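401aa long hypothetical glucose-1-phosphate thymidylyltransferase (Sulfolobus tokodaii, PDB 2GGO) probably transfers a nucleotidyl group onto sugar 1-phosphates and, as a bifunctional enzyme, takes part in the synthesis of UDP-N-acetylglucosamine and UDP-N-acetylgalactosamine. Local coordinates at residues E236-K242 and I253-I259; V245-A251 and V263-S269; E302-P307 and I317-F323; L328-L332 and R353-A357. Residues are numbered along the deposited sequence.

Interaction 1 of 4, residues E236-K242 and I253-I259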
loop_
_atom_site.group_PDB
_atom_site.type_symbol
_atom_site.label_atom_id
_atom_site.label_comp_id
_atom_site.label_asym_id
_atom_site.label_seq_id
_atom_site.Cartn_x
_atom_site.Cartn_y
_atom_site.Cartn_z
ATOM N N GLU A 236 16.847 -5.754 27.490
ATOM C CA GLU A 236 17.323 -5.654 28.855
ATOM C C GLU A 236 16.581 -6.670 29.658
ATOM O O GLU A 236 15.707 -7.362 29.128
ATOM C CB GLU A 236 17.038 -4.277 29.430
ATOM C CG GLU A 236 17.794 -3.149 28.775
ATOM C CD GLU A 236 17.594 -1.809 29.487
ATOM O OE1 GLU A 236 16.655 -1.660 30.313
ATOM O OE2 GLU A 236 18.401 -0.883 29.199
ATOM N N ASP A 237 16.907 -6.763 30.942
ATOM C CA ASP A 237 16.153 -7.653 31.794
ATOM C C ASP A 237 14.764 -7.094 32.111
ATOM O O ASP A 237 14.520 -5.896 32.003
ATOM C CB ASP A 237 16.936 -8.129 33.033
ATOM C CG ASP A 237 17.392 -7.007 33.909
ATOM O OD1 ASP A 237 16.937 -5.861 33.735
ATOM O OD2 ASP A 237 18.221 -7.267 34.805
ATOM N N ASN A 238 13.856 -7.996 32.456
ATOM C CA ASN A 238 12.458 -7.677 32.679
ATOM C C ASN A 238 11.686 -7.161 31.501
ATOM O O ASN A 238 10.887 -6.258 31.643
ATOM C CB ASN A 238 12.299 -6.746 33.869
ATOM C CG ASN A 238 12.671 -7.423 35.118
ATOM O OD1 ASN A 238 13.737 -7.176 35.695
ATOM N ND2 ASN A 238 11.839 -8.366 35.519
ATOM N N VAL A 239 11.935 -7.749 30.345
ATOM C CA VAL A 239 11.095 -7.534 29.208
ATOM C C VAL A 239 10.360 -8.853 29.020
ATOM O O VAL A 239 10.974 -9.889 29.061
ATOM C CB VAL A 239 11.925 -7.105 27.998
ATOM C CG1 VAL A 239 11.030 -6.867 26.808
ATOM C CG2 VAL A 239 12.690 -5.842 28.314
ATOM N N LYS A 240 9.036 -8.846 28.918
ATOM C CA LYS A 240 8.322 -10.074 28.654
ATOM C C LYS A 240 8.019 -10.161 27.175
ATOM O O LYS A 240 7.463 -9.213 26.597
ATOM C CB LYS A 240 7.018 -10.161 29.440
ATOM C CG LYS A 240 6.160 -11.434 29.200
ATOM C CD LYS A 240 6.776 -12.658 29.951
ATOM C CE LYS A 240 5.730 -13.510 30.689
ATOM N NZ LYS A 240 5.335 -12.869 31.981
ATOM N N ILE A 241 8.361 -11.298 26.557
ATOM C CA ILE A 241 7.960 -11.553 25.173
ATOM C C ILE A 241 7.122 -12.815 24.971
ATOM O O ILE A 241 7.502 -13.902 25.393
ATOM C CB ILE A 241 9.160 -11.585 24.247
ATOM C CG1 ILE A 241 10.038 -10.360 24.492
ATOM C CG2 ILE A 241 8.687 -11.662 22.819
ATOM C CD1 ILE A 241 11.346 -10.356 23.735
ATOM N N LYS A 242 5.983 -12.651 24.318
ATOM C CA LYS A 242 5.138 -13.754 23.874
ATOM C C LYS A 242 4.957 -13.753 22.339
ATOM O O LYS A 242 4.836 -12.699 21.709
ATOM C CB LYS A 242 3.781 -13.697 24.569
ATOM C CG LYS A 242 3.839 -14.027 26.051
ATOM C CD LYS A 242 2.937 -13.101 26.829
ATOM C CE LYS A 242 2.606 -13.654 28.203
ATOM N NZ LYS A 242 1.146 -13.462 28.457
ATOM N N ILE A 253 15.519 -2.610 23.721
ATOM C CA ILE A 253 14.288 -2.816 24.485
ATOM C C ILE A 253 14.533 -2.837 26.002
ATOM O O ILE A 253 15.228 -3.689 26.523
ATOM C CB ILE A 253 13.588 -4.097 24.060
ATOM C CG1 ILE A 253 13.548 -4.189 22.508
ATOM C CG2 ILE A 253 12.263 -4.175 24.709
ATOM C CD1 ILE A 253 12.534 -5.107 21.941
ATOM N N LYS A 254 13.941 -1.867 26.687
ATOM C CA LYS A 254 14.206 -1.565 28.071
ATOM C C LYS A 254 13.211 -2.229 28.964
ATOM O O LYS A 254 12.098 -2.591 28.557
ATOM C CB LYS A 254 14.156 -0.054 28.287
ATOM C CG LYS A 254 15.065 0.702 27.337
ATOM C CD LYS A 254 15.212 2.143 27.747
ATOM C CE LYS A 254 16.192 2.963 26.827
ATOM N NZ LYS A 254 15.927 4.443 26.953
ATOM N N SER A 255 13.645 -2.409 30.196
ATOM C CA SER A 255 12.928 -3.214 31.172
ATOM C C SER A 255 11.496 -2.727 31.378
ATOM O O SER A 255 11.190 -1.550 31.163
ATOM C CB SER A 255 13.717 -3.221 32.483
ATOM O OG SER A 255 15.094 -3.509 32.206
ATOM N N GLY A 256 10.611 -3.646 31.749
ATOM C CA GLY A 256 9.229 -3.282 31.993
ATOM C C GLY A 256 8.414 -3.390 30.731
ATOM O O GLY A 256 7.184 -3.432 30.784
ATOM N N THR A 257 9.092 -3.469 29.595
ATOM C CA THR A 257 8.400 -3.638 28.330
ATOM C C THR A 257 7.740 -5.002 28.210
ATOM O O THR A 257 8.302 -5.988 28.643
ATOM C CB THR A 257 9.313 -3.398 27.167
ATOM O OG1 THR A 257 9.807 -2.069 27.244
ATOM C CG2 THR A 257 8.582 -3.582 25.868
ATOM N N TYR A 258 6.534 -5.024 27.635
ATOM C CA TYR A 258 5.704 -6.233 27.505
ATOM C C TYR A 258 5.215 -6.342 26.071
ATOM O O TYR A 258 4.562 -5.438 25.551
ATOM C CB TYR A 258 4.488 -6.152 28.410
ATOM C CG TYR A 258 3.794 -7.473 28.745
ATOM C CD1 TYR A 258 4.141 -8.194 29.891
ATOM C CD2 TYR A 258 2.756 -7.971 27.947
ATOM C CE1 TYR A 258 3.480 -9.366 30.242
ATOM C CE2 TYR A 258 2.076 -9.159 28.301
ATOM C CZ TYR A 258 2.457 -9.836 29.442
ATOM O OH TYR A 258 1.821 -10.983 29.815
ATOM N N ILE A 259 5.561 -7.451 25.416
ATOM C CA ILE A 259 5.319 -7.622 23.972
ATOM C C ILE A 259 4.435 -8.849 23.799
ATOM O O ILE A 259 4.769 -9.914 24.279
ATOM C CB ILE A 259 6.698 -7.721 23.211
ATOM C CG1 ILE A 259 7.529 -6.448 23.438
ATOM C CG2 ILE A 259 6.549 -7.971 21.737
ATOM C CD1 ILE A 259 8.956 -6.530 22.824
#
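Residues 236-242 and 253-259 run side by side in the same direction, with paired CA atoms from 4.7 Å (N238 CA to S255 CA) to 5.2 Å (E236 CA to K254 CA) apart, as equivalent parts of successive coils in the left-handed parallel beta-helix built by hexapeptide repeats. At the strand end the pattern is regular: K240 N donates to T257 O (3.0 Å), I259 N to K240 O (2.8 Å) and K242 N to I259 O (3.0 Å), and K240 and I241 sit in parallel bridges with Y258 and I259. Upstream, E236 N binds I253 O (2.8 Å) before both chains turn the corner. There K254 to T257 form a type II beta turn, whose G256 has phi 90° and would jam a side chain against the preceding carbonyl. G256 N reaches N238 O at 2.6 Å, so the two corners are stapled through their backbones. T257 OG1 closes back on its own turn, giving a 2.7 Å bond to K254 O.

Inside the coil, V239 CG1 rests on I253 CG2 (3.6 Å), and I259 goes on to pack against V245 and I265 of neighbouring strands. Outside, the chemistry turns polar. E236 OE1 accepts from S255 N at 3.1 Å, while K240 CB touches Y258 CD1 at 3.5 Å. Y258 leans toward strand 240-242, and K242 NZ donates to Y258 OH at 2.9 Å.

Interaction 2 of 4, residues V245-A251 and V263-S269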
loop_
_atom_site.group_PDB
_atom_site.type_symbol
_atom_site.label_atom_id
_atom_site.label_comp_id
_atom_site.label_asym_id
_atom_site.label_seq_id
_atom_site.Cartn_x
_atom_site.Cartn_y
_atom_site.Cartn_z
ATOM N N VAL A 245 8.115 -12.341 17.483
ATOM C CA VAL A 245 8.653 -11.005 17.577
ATOM C C VAL A 245 9.915 -10.829 16.758
ATOM O O VAL A 245 10.899 -11.508 16.994
ATOM C CB VAL A 245 8.909 -10.632 19.055
ATOM C CG1 VAL A 245 9.307 -9.188 19.182
ATOM C CG2 VAL A 245 7.638 -10.858 19.861
ATOM N N ILE A 246 9.900 -9.897 15.811
ATOM C CA ILE A 246 11.105 -9.580 15.041
ATOM C C ILE A 246 11.767 -8.360 15.661
ATOM O O ILE A 246 11.219 -7.253 15.646
ATOM C CB ILE A 246 10.832 -9.334 13.536
ATOM C CG1 ILE A 246 10.348 -10.606 12.863
ATOM C CG2 ILE A 246 12.080 -8.929 12.831
ATOM C CD1 ILE A 246 8.927 -11.015 13.255
ATOM N N ILE A 247 12.948 -8.580 16.220
ATOM C CA ILE A 247 13.742 -7.489 16.734
ATOM C C ILE A 247 14.971 -7.335 15.838
ATOM O O ILE A 247 15.802 -8.251 15.728
ATOM C CB ILE A 247 14.146 -7.702 18.207
ATOM C CG1 ILE A 247 12.921 -8.079 19.040
ATOM C CG2 ILE A 247 14.814 -6.440 18.735
ATOM C CD1 ILE A 247 13.176 -8.544 20.447
ATOM N N GLU A 248 15.088 -6.170 15.223
ATOM C CA GLU A 248 16.128 -5.912 14.251
ATOM C C GLU A 248 17.338 -5.283 14.871
ATOM O O GLU A 248 17.323 -4.881 16.034
ATOM C CB GLU A 248 15.609 -4.975 13.219
ATOM C CG GLU A 248 14.444 -5.522 12.558
ATOM C CD GLU A 248 14.836 -6.052 11.254
ATOM O OE1 GLU A 248 15.533 -7.129 11.245
ATOM O OE2 GLU A 248 14.481 -5.345 10.256
ATOM N N GLU A 249 18.404 -5.194 14.087
ATOM C CA GLU A 249 19.669 -4.807 14.638
ATOM C C GLU A 249 19.630 -3.375 15.072
ATOM O O GLU A 249 18.960 -2.552 14.470
ATOM C CB GLU A 249 20.785 -5.026 13.623
ATOM C CG GLU A 249 20.496 -4.456 12.245
ATOM C CD GLU A 249 21.703 -4.574 11.275
ATOM O OE1 GLU A 249 22.446 -5.606 11.338
ATOM O OE2 GLU A 249 21.891 -3.615 10.464
ATOM N N ASP A 250 20.360 -3.108 16.137
ATOM C CA ASP A 250 20.449 -1.802 16.746
ATOM C C ASP A 250 19.241 -1.416 17.590
ATOM O O ASP A 250 19.284 -0.398 18.261
ATOM C CB ASP A 250 20.815 -0.744 15.712
ATOM C CG ASP A 250 22.162 -1.037 15.077
ATOM O OD1 ASP A 250 23.081 -1.394 15.860
ATOM O OD2 ASP A 250 22.290 -0.960 13.821
ATOM N N ALA A 251 18.204 -2.259 17.600
ATOM C CA ALA A 251 17.020 -2.012 18.412
ATOM C C ALA A 251 17.290 -2.321 19.887
ATOM O O ALA A 251 17.974 -3.306 20.222
ATOM C CB ALA A 251 15.788 -2.773 17.865
ATOM N N VAL A 263 4.812 -9.017 16.422
ATOM C CA VAL A 263 5.276 -7.664 16.455
ATOM C C VAL A 263 6.554 -7.552 15.681
ATOM O O VAL A 263 7.465 -8.369 15.830
ATOM C CB VAL A 263 5.522 -7.279 17.916
ATOM C CG1 VAL A 263 6.503 -6.155 18.058
ATOM C CG2 VAL A 263 4.190 -7.003 18.592
ATOM N N TYR A 264 6.631 -6.533 14.850
ATOM C CA TYR A 264 7.828 -6.232 14.105
ATOM C C TYR A 264 8.481 -4.979 14.686
ATOM O O TYR A 264 7.865 -3.878 14.682
ATOM C CB TYR A 264 7.454 -5.937 12.649
ATOM C CG TYR A 264 8.653 -5.685 11.776
ATOM C CD1 TYR A 264 9.414 -6.750 11.313
ATOM C CD2 TYR A 264 9.054 -4.395 11.433
ATOM C CE1 TYR A 264 10.470 -6.561 10.520
ATOM C CE2 TYR A 264 10.199 -4.204 10.640
ATOM C CZ TYR A 264 10.867 -5.305 10.183
ATOM O OH TYR A 264 11.998 -5.180 9.407
ATOM N N ILE A 265 9.729 -5.106 15.155
ATOM C CA ILE A 265 10.464 -3.949 15.675
ATOM C C ILE A 265 11.618 -3.520 14.766
ATOM O O ILE A 265 12.674 -4.106 14.806
ATOM C CB ILE A 265 10.931 -4.194 17.156
ATOM C CG1 ILE A 265 9.709 -4.658 17.982
ATOM C CG2 ILE A 265 11.646 -2.962 17.710
ATOM C CD1 ILE A 265 9.837 -4.696 19.413
ATOM N N GLY A 266 11.414 -2.462 13.979
ATOM C CA GLY A 266 12.407 -2.052 12.962
ATOM C C GLY A 266 13.759 -1.670 13.532
ATOM O O GLY A 266 13.891 -1.428 14.706
ATOM N N LYS A 267 14.778 -1.562 12.690
ATOM C CA LYS A 267 16.147 -1.348 13.175
ATOM C C LYS A 267 16.386 0.018 13.808
ATOM O O LYS A 267 15.855 1.016 13.372
ATOM C CB LYS A 267 17.190 -1.650 12.071
ATOM C CG LYS A 267 17.062 -0.887 10.794
ATOM C CD LYS A 267 18.130 -1.387 9.741
ATOM C CE LYS A 267 17.737 -2.725 9.034
ATOM N NZ LYS A 267 18.506 -3.904 9.590
ATOM N N GLY A 268 17.174 0.052 14.855
ATOM C CA GLY A 268 17.454 1.319 15.459
ATOM C C GLY A 268 16.321 1.780 16.366
ATOM O O GLY A 268 16.372 2.874 16.887
ATOM N N SER A 269 15.307 0.955 16.584
ATOM C CA SER A 269 14.220 1.327 17.470
ATOM C C SER A 269 14.626 1.398 18.936
ATOM O O SER A 269 15.566 0.745 19.352
ATOM C CB SER A 269 13.052 0.393 17.291
ATOM O OG SER A 269 12.481 0.707 16.015
HETATM O O HOH W 1 13.941 -2.061 9.934
#
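I265 is the main bump on the inward side of this pair: its CG2 sits 4.1 Å from A251 CB, where the small alanine leaves space at the turn. Along the same face V245 CG1 meets V263 CG1 at 4.3 Å, and the two isoleucines I247 and I265 press on I253 of another wall. On the reverse face the Y264 ring touches I246, Y264 CE1 to I246 CG2 3.7 Å, and extends along the strand until Y264 OH comes 2.6 Å from E248 OE2 in a weak hydrogen bond. L29 and S30 also touch this tyrosine, so it fills the gap between the beta-helix and a loop of the N-terminal part.

These are adjacent rungs on one wall of the left-handed parallel beta-helix, with strands 245-247 and 263-265 only 1° from parallel and their axes 4.8 Å apart. I246 N to V263 O (2.9 Å), I265 N to I246 O (2.7 Å) and E248 N to I265 O (3.2 Å) join them. Each strand then runs into a type II turn, E248 to A251 beside G266 to S269, and the turns nest. G268, at phi 80°, has a conformation in which a CB would be jammed against the preceding carbonyl O, and G268 N donates to E249 O at 3.2 Å. K267 lays its CB against that same E249 O (3.1 Å) and extends toward the E249 carboxylate, K267 NZ making a 3.5 Å salt bridge with E249 OE2.

Interaction 3 of 4, residues E302-P307 and I317-F323; sequences EGSKIP and IAEDVNF
Two neighbouring coils of the left-handed parallel beta-helix meet here at a corner, 302-307 on one and 317-323 on the next. The backbones run the same way, with CA-CA distances of 4.8 Å for E302 and E319, 4.3 Å for S304 and D320, 4.8 Å for K305 and N322 and 5.0 Å for I306 and F323. K305 (-129/123) and N322 (-124/131) are extended and form the single bridge. Both corners use positive phi, G303 at 64/12 and D320 at 50/45; a CB on G303 would collide with D320 OD1.

Backbone donors are met in turn: D320 N by E302 O (3.1 Å), K305 N by V321 O (2.8 Å), F323 N by K305 O (2.9 Å). S304 OG, chi1 m, bridges to the other coil, donating to A318 O (2.6 Å) and accepting from V321 N (2.9 Å). The E302 and E319 carboxylates both form salt bridges with R21 of the N-terminal part, E319 also hydrogen-bonding T20. A water donates to N322 OD1 (3.0 Å) and, weakly, to G303 O (3.4 Å).

Inside, I306 (chi1 m, chi2 m) puts CD1 4.2 Å from I317 CD1 and over the face of the F323 ring (chi1 -88°, chi2 12°), a CH-pi contact with I306 CD1 4.2 Å from the ring centroid.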
loop_
_atom_site.group_PDB
_atom_site.type_symbol
_atom_site.label_atom_id
_atom_site.label_comp_id
_atom_site.label_asym_id
_atom_site.label_seq_id
_atom_site.Cartn_x
_atom_site.Cartn_y
_atom_site.Cartn_z
ATOM N N GLU A 302 9.036 5.365 9.391
ATOM C CA GLU A 302 10.454 5.601 9.721
ATOM C C GLU A 302 10.687 6.769 10.679
ATOM O O GLU A 302 10.302 7.888 10.358
ATOM C CB GLU A 302 11.221 5.931 8.420
ATOM C CG GLU A 302 11.183 4.849 7.345
ATOM C CD GLU A 302 10.031 4.970 6.342
ATOM O OE1 GLU A 302 9.056 5.681 6.607
ATOM O OE2 GLU A 302 10.100 4.332 5.257
ATOM N N GLY A 303 11.429 6.529 11.760
ATOM C CA GLY A 303 11.834 7.590 12.665
ATOM C C GLY A 303 10.699 8.302 13.406
ATOM O O GLY A 303 10.918 9.331 14.011
ATOM N N SER A 304 9.489 7.767 13.359
ATOM C CA SER A 304 8.354 8.356 14.109
ATOM C C SER A 304 8.421 8.050 15.567
ATOM O O SER A 304 8.894 7.024 15.953
ATOM C CB SER A 304 7.047 7.899 13.549
ATOM O OG SER A 304 6.841 8.602 12.327
ATOM N N LYS A 305 7.979 8.980 16.396
ATOM C CA LYS A 305 8.258 8.900 17.807
ATOM C C LYS A 305 6.979 9.044 18.641
ATOM O O LYS A 305 6.283 10.066 18.533
ATOM C CB LYS A 305 9.196 10.021 18.144
ATOM C CG LYS A 305 10.694 9.703 17.811
ATOM C CD LYS A 305 11.649 10.692 18.538
ATOM C CE LYS A 305 12.162 11.826 17.615
ATOM N NZ LYS A 305 12.835 13.020 18.324
ATOM N N ILE A 306 6.681 8.066 19.489
ATOM C CA ILE A 306 5.498 8.134 20.387
ATOM C C ILE A 306 6.034 7.987 21.788
ATOM O O ILE A 306 6.019 6.896 22.308
ATOM C CB ILE A 306 4.473 6.943 20.225
ATOM C CG1 ILE A 306 4.116 6.552 18.810
ATOM C CG2 ILE A 306 3.174 7.261 20.923
ATOM C CD1 ILE A 306 3.831 7.732 17.877
ATOM N N PRO A 307 6.555 9.070 22.402
ATOM C CA PRO A 307 7.380 8.769 23.587
ATOM C C PRO A 307 6.702 8.732 24.950
ATOM O O PRO A 307 7.312 8.117 25.845
ATOM C CB PRO A 307 8.403 9.862 23.563
ATOM C CG PRO A 307 7.494 11.081 23.065
ATOM C CD PRO A 307 6.672 10.480 22.006
ATOM N N ILE A 317 0.696 5.499 10.858
ATOM C CA ILE A 317 1.346 6.782 11.145
ATOM C C ILE A 317 2.596 6.929 10.290
ATOM O O ILE A 317 3.442 6.061 10.274
ATOM C CB ILE A 317 1.723 6.868 12.624
ATOM C CG1 ILE A 317 0.504 6.927 13.520
ATOM C CG2 ILE A 317 2.583 8.057 12.971
ATOM C CD1 ILE A 317 1.028 6.716 14.981
ATOM N N ALA A 318 2.714 8.043 9.584
ATOM C CA ALA A 318 3.692 8.099 8.536
ATOM C C ALA A 318 5.063 8.449 9.098
ATOM O O ALA A 318 5.309 8.129 10.299
ATOM C CB ALA A 318 3.236 8.983 7.428
ATOM N N GLU A 319 5.978 9.012 8.312
ATOM C CA GLU A 319 7.354 9.180 8.784
ATOM C C GLU A 319 7.596 10.461 9.515
ATOM O O GLU A 319 6.939 11.444 9.271
ATOM C CB GLU A 319 8.377 9.057 7.607
ATOM C CG GLU A 319 8.415 10.259 6.534
ATOM C CD GLU A 319 7.242 10.296 5.590
ATOM O OE1 GLU A 319 6.424 9.392 5.648
ATOM O OE2 GLU A 319 7.104 11.240 4.773
ATOM N N ASP A 320 8.549 10.435 10.419
ATOM C CA ASP A 320 8.958 11.575 11.249
ATOM C C ASP A 320 7.805 12.298 11.947
ATOM O O ASP A 320 7.752 13.514 11.967
ATOM C CB ASP A 320 9.889 12.495 10.455
ATOM C CG ASP A 320 11.143 11.752 9.914
ATOM O OD1 ASP A 320 11.786 10.984 10.703
ATOM O OD2 ASP A 320 11.521 11.927 8.698
ATOM N N VAL A 321 6.876 11.529 12.533
ATOM C CA VAL A 321 5.778 12.073 13.309
ATOM C C VAL A 321 6.235 12.106 14.736
ATOM O O VAL A 321 7.060 11.268 15.123
ATOM C CB VAL A 321 4.470 11.261 13.127
ATOM C CG1 VAL A 321 3.207 11.918 13.992
ATOM C CG2 VAL A 321 4.043 11.345 11.629
ATOM N N ASN A 322 5.824 13.119 15.497
ATOM C CA ASN A 322 6.089 13.098 16.949
ATOM C C ASN A 322 4.805 13.236 17.673
ATOM O O ASN A 322 4.151 14.140 17.398
ATOM C CB ASN A 322 7.031 14.253 17.427
ATOM C CG ASN A 322 8.422 14.209 16.724
ATOM O OD1 ASN A 322 9.256 13.354 16.993
ATOM N ND2 ASN A 322 8.618 15.102 15.749
ATOM N N PHE A 323 4.531 12.371 18.654
ATOM C CA PHE A 323 3.369 12.566 19.492
ATOM C C PHE A 323 3.707 13.337 20.672
ATOM O O PHE A 323 4.524 12.891 21.470
ATOM C CB PHE A 323 2.644 11.230 19.926
ATOM C CG PHE A 323 1.626 10.817 18.895
ATOM C CD1 PHE A 323 1.647 11.455 17.663
ATOM C CD2 PHE A 323 0.658 9.866 19.127
ATOM C CE1 PHE A 323 0.674 11.127 16.670
ATOM C CE2 PHE A 323 -0.270 9.519 18.168
ATOM C CZ PHE A 323 -0.229 10.138 16.927
HETATM O O HOH W 2 10.927 12.676 14.541
#

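Interaction 4 of 4, residues L328-L332 and R353-A357; sequences LIANL and RKLGA
Build 328-332 extended as far as A330, with N331 at -120/14 bending the chain, and run 353-357 against it almost antiparallel: CA 329 to 332 and CA 353 to 357 point 164° apart, and the nearest CA pair is N331 with G356 at 4.1 Å. This is a corner of the left-handed parallel beta-helix where the end of strand 328-329 meets the returning end of a long excursion, just before strand 358-359 resumes the coil. N331 ND2 turns to D314 for its hydrogen bond.

R353 comes first, chi1 t, its guanidinium face against L332 (chi1 t, chi2 p) with R353 CZ 3.7 Å from L332 CD1; its charge is paired with E336. K354, chi1 m, brings CE to 3.9 Å from L332 CD1, and K354 CA makes a CA-H...O contact of 3.0 Å with N331 O. L355 N donates to N331 O at 2.9 Å, L355 O receives N331 CA-H (CA to O 3.3 Å), and the L355 CA-to-CB bond points away. At G356, phi/psi -93/-125, CA makes a further CA-H...O contact with A330 O (3.4 Å) and lies 3.7 Å from I329 CG2; a side chain would strike that methyl. A357 CB ends 3.8 Å from I329 CG2 (chi1 m).

With one conventional hydrogen bond, the contact rests largely on close backbone approach and van der Waals packing.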
loop_
_atom_site.group_PDB
_atom_site.type_symbol
_atom_site.label_atom_id
_atom_site.label_comp_id
_atom_site.label_asym_id
_atom_site.label_seq_id
_atom_site.Cartn_x
_atom_site.Cartn_y
_atom_site.Cartn_z
ATOM N N LEU A 328 -3.983 10.602 22.062
ATOM C CA LEU A 328 -4.688 9.353 22.246
ATOM C C LEU A 328 -5.465 9.352 20.961
ATOM O O LEU A 328 -5.909 10.360 20.514
ATOM C CB LEU A 328 -5.757 9.330 23.336
ATOM C CG LEU A 328 -5.226 9.834 24.648
ATOM C CD1 LEU A 328 -6.096 9.856 25.690
ATOM C CD2 LEU A 328 -4.411 8.489 24.932
ATOM N N ILE A 329 -5.431 8.240 20.274
ATOM C CA ILE A 329 -6.295 7.964 19.158
ATOM C C ILE A 329 -7.450 7.090 19.565
ATOM O O ILE A 329 -7.297 6.074 20.236
ATOM C CB ILE A 329 -5.498 7.272 17.986
ATOM C CG1 ILE A 329 -4.279 8.138 17.634
ATOM C CG2 ILE A 329 -6.510 7.043 16.776
ATOM C CD1 ILE A 329 -3.480 7.639 16.501
ATOM N N ALA A 330 -8.645 7.445 19.134
ATOM C CA ALA A 330 -9.797 6.650 19.392
ATOM C C ALA A 330 -9.939 5.665 18.231
ATOM O O ALA A 330 -9.755 6.063 17.101
ATOM C CB ALA A 330 -10.942 7.544 19.378
ATOM N N ASN A 331 -10.304 4.412 18.486
ATOM C CA ASN A 331 -10.493 3.481 17.374
ATOM C C ASN A 331 -11.897 2.894 17.280
ATOM O O ASN A 331 -12.113 1.943 16.522
ATOM C CB ASN A 331 -9.468 2.359 17.384
ATOM C CG ASN A 331 -9.337 1.728 18.679
ATOM O OD1 ASN A 331 -9.871 2.207 19.674
ATOM N ND2 ASN A 331 -8.580 0.662 18.723
ATOM N N LEU A 332 -12.845 3.473 18.004
ATOM C CA LEU A 332 -14.219 2.974 18.081
ATOM C C LEU A 332 -15.220 4.129 18.214
ATOM O O LEU A 332 -15.029 4.968 19.086
ATOM C CB LEU A 332 -14.310 2.070 19.286
ATOM C CG LEU A 332 -15.506 1.190 19.624
ATOM C CD1 LEU A 332 -15.455 -0.034 18.717
ATOM C CD2 LEU A 332 -15.300 0.802 21.017
ATOM N N ARG A 353 -14.813 -2.065 12.267
ATOM C CA ARG A 353 -15.541 -1.630 13.438
ATOM C C ARG A 353 -14.561 -0.840 14.295
ATOM O O ARG A 353 -14.944 0.174 14.897
ATOM C CB ARG A 353 -16.057 -2.856 14.229
ATOM C CG ARG A 353 -17.111 -2.523 15.340
ATOM C CD ARG A 353 -17.013 -3.457 16.594
ATOM N NE ARG A 353 -17.800 -2.919 17.706
ATOM C CZ ARG A 353 -17.517 -3.066 19.006
ATOM N NH1 ARG A 353 -16.438 -3.752 19.396
ATOM N NH2 ARG A 353 -18.329 -2.510 19.920
ATOM N N LYS A 354 -13.326 -1.344 14.342
ATOM C CA LYS A 354 -12.130 -0.652 14.939
ATOM C C LYS A 354 -11.133 -0.059 13.902
ATOM O O LYS A 354 -10.443 -0.767 13.118
ATOM C CB LYS A 354 -11.367 -1.570 15.880
ATOM C CG LYS A 354 -12.178 -1.997 17.117
ATOM C CD LYS A 354 -11.275 -1.950 18.319
ATOM C CE LYS A 354 -12.036 -1.761 19.596
ATOM N NZ LYS A 354 -12.188 -3.135 20.128
ATOM N N LEU A 355 -11.055 1.256 13.901
ATOM C CA LEU A 355 -10.172 1.940 12.997
ATOM C C LEU A 355 -9.819 3.263 13.668
ATOM O O LEU A 355 -10.686 3.983 14.097
ATOM C CB LEU A 355 -10.848 2.175 11.642
ATOM C CG LEU A 355 -9.922 2.904 10.641
ATOM C CD1 LEU A 355 -8.689 2.013 10.356
ATOM C CD2 LEU A 355 -10.681 3.194 9.395
ATOM N N GLY A 356 -8.535 3.522 13.836
ATOM C CA GLY A 356 -8.109 4.798 14.350
ATOM C C GLY A 356 -7.813 5.736 13.218
ATOM O O GLY A 356 -8.700 6.037 12.391
ATOM N N ALA A 357 -6.603 6.265 13.229
ATOM C CA ALA A 357 -6.301 7.433 12.453
ATOM C C ALA A 357 -5.254 7.243 11.367
ATOM O O ALA A 357 -4.464 6.341 11.447
ATOM C CB ALA A 357 -5.952 8.614 13.415
#

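In the fold
All four contacts belong to the left-handed beta-helix and link its coils. Interactions 1 and 2 share the same two coils: strands 240-242 and 258-260 lead directly into 245-247 and 263-265, and the two contacts meet inside the coil where I259 CG2 packs on V245 CG2 (3.6 Å). Interaction 2 is the more buried, facing the N-terminal part, whereas interaction 1 carries more exposed lysines and acids. Interaction 3 lies farther along, its centre about 15 Å from that of interaction 2, and touches interaction 4 through F323 CE2 and I329 CD1 (4.1 Å). Interactions 1 and 2 rely on regular parallel bonding; interaction 3 has one bridge and adds a serine hydroxyl; interaction 4, at the excursion, has a single hydrogen bond.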